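Local structure of ESAT-6-like protein MAB_3113 (Mycobacterium abscessus, 4I0X) at residues S39-L44 and A56-A61. The protein is a probably secreted WXG100-family protein of unknown function that forms a complex with its ESAT-6-like partner MAB_3112. The protein carries 4 engineered substitutions. Residues are numbered along the deposited sequence; the frame is centred on the assembly and turned at random.
Sequences SRAQKL and AAYSQA. Engineered in segment 56-61: Q60 (natural residue Glu).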
# COMPACT_ATOMS: atom_id res chain seq x y z
N SER B 39 13.78 1.92 7.63
CA SER B 39 14.86 1.54 8.52
C SER B 39 16.24 1.80 7.89
O SER B 39 17.16 2.31 8.56
CB SER B 39 14.67 0.06 8.92
OG SER B 39 15.85 -0.51 9.43
N ARG B 40 16.42 1.46 6.62
CA ARG B 40 17.72 1.65 5.97
C ARG B 40 17.95 3.11 5.63
O ARG B 40 19.07 3.62 5.78
CB ARG B 40 17.86 0.77 4.73
CG ARG B 40 17.81 -0.68 5.07
CD ARG B 40 17.52 -1.50 3.86
NE ARG B 40 18.64 -1.46 2.94
CZ ARG B 40 18.66 -2.09 1.77
NH1 ARG B 40 17.61 -2.80 1.39
NH2 ARG B 40 19.73 -1.99 0.98
N ALA B 41 16.91 3.80 5.22
CA ALA B 41 17.04 5.22 4.88
C ALA B 41 17.24 6.09 6.11
O ALA B 41 18.02 7.05 6.08
CB ALA B 41 15.82 5.69 4.07
N GLN B 42 16.56 5.76 7.20
CA GLN B 42 16.65 6.57 8.40
C GLN B 42 18.04 6.48 9.00
O GLN B 42 18.52 7.45 9.59
CB GLN B 42 15.56 6.21 9.44
CG GLN B 42 14.39 7.20 9.44
CD GLN B 42 13.01 6.53 9.32
OE1 GLN B 42 12.35 6.60 8.26
NE2 GLN B 42 12.56 5.90 10.41
N LYS B 43 18.71 5.34 8.85
CA LYS B 43 20.12 5.28 9.23
C LYS B 43 20.89 6.38 8.52
O LYS B 43 21.76 7.04 9.13
CB LYS B 43 20.74 3.92 8.96
CG LYS B 43 20.18 2.82 9.85
CD LYS B 43 20.86 1.47 9.62
CE LYS B 43 20.17 0.36 10.42
NZ LYS B 43 20.36 0.49 11.89
N LEU B 44 20.60 6.61 7.24
CA LEU B 44 21.40 7.57 6.47
C LEU B 44 21.15 9.01 6.94
O LEU B 44 22.05 9.82 6.95
CB LEU B 44 21.12 7.44 4.97
CG LEU B 44 21.44 6.05 4.42
CD1 LEU B 44 21.38 6.02 2.90
CD2 LEU B 44 22.81 5.58 4.91
N ALA B 56 15.27 16.50 3.01
CA ALA B 56 13.95 17.03 2.68
C ALA B 56 13.24 16.09 1.70
O ALA B 56 12.06 15.81 1.84
CB ALA B 56 14.06 18.46 2.12
N ALA B 57 13.97 15.58 0.71
CA ALA B 57 13.36 14.72 -0.31
C ALA B 57 12.85 13.44 0.33
O ALA B 57 11.69 13.01 0.13
CB ALA B 57 14.37 14.41 -1.42
N TYR B 58 13.69 12.85 1.18
CA TYR B 58 13.28 11.64 1.87
C TYR B 58 12.09 11.91 2.77
O TYR B 58 11.11 11.16 2.79
CB TYR B 58 14.41 11.06 2.72
CG TYR B 58 13.87 9.91 3.52
CD1 TYR B 58 13.46 8.74 2.87
CD2 TYR B 58 13.72 9.99 4.89
CE1 TYR B 58 12.94 7.69 3.58
CE2 TYR B 58 13.20 8.94 5.61
CZ TYR B 58 12.80 7.79 4.95
OH TYR B 58 12.27 6.73 5.65
N SER B 59 12.18 13.00 3.51
CA SER B 59 11.17 13.32 4.47
C SER B 59 9.79 13.47 3.75
O SER B 59 8.77 13.01 4.24
CB SER B 59 11.59 14.57 5.26
OG SER B 59 10.60 14.94 6.17
N GLN B 60 9.80 14.09 2.57
CA GLN B 60 8.57 14.34 1.83
C GLN B 60 7.94 13.04 1.38
O GLN B 60 6.75 12.86 1.54
CB GLN B 60 8.87 15.19 0.59
CG GLN B 60 7.74 16.06 0.14
CD GLN B 60 7.82 17.47 0.73
OE1 GLN B 60 8.89 18.08 0.78
NE2 GLN B 60 6.68 17.98 1.18
N ALA B 61 8.74 12.15 0.79
CA ALA B 61 8.26 10.88 0.29
C ALA B 61 7.76 10.06 1.46
O ALA B 61 6.70 9.48 1.39
CB ALA B 61 9.34 10.15 -0.44
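A41 on helix 11-47 and Y58 on helix 52-87 are the closest backbone positions between segments 39-44 and 56-61, with their CA atoms 8.0 Å apart. Y58 spans this gap. Its CG stands anti to the backbone N (chi1 174°), and this directs the ring across to the other helix. There the ring meets A41 and Q42. The methyl carbon CB of A41 touches CE1 of Y58 at 3.5 Å and approaches the ring obliquely. CZ and CD1 of Y58 flank this point at 3.8 and 4.0 Å from A41 CB, so the methyl lies against one side of the ring. Both residues are buried, and this part of the contact is apolar.

The polar part lies at the end of the ring. The hydroxyl OH of Y58 donates a hydrogen bond to OE1 of Q42, at 2.6 Å. The angle at the carbonyl oxygen is 150°, and the donor lies slightly off the carbonyl plane. OE1 itself meets the ring at its edge. Q42 kinks at its second torsion and its side chain runs roughly perpendicular to that of Y58, with the amide turned 47° from the ring. The bond ties an exposed glutamine to a buried tyrosine and gives the phenol hydroxyl a partner at the border of the packed region.

The contact lies in the helix-turn-helix hairpin of the WXG100 fold, near the turn. W50, the tryptophan of the WXG motif in the loop between the two helices, also packs on A41. On the partner chain MAB_3112, E4 forms a salt bridge with R40, while F77 packs on A57 and I66 on A61. Thus both helices of the hairpin also face the partner subunit here.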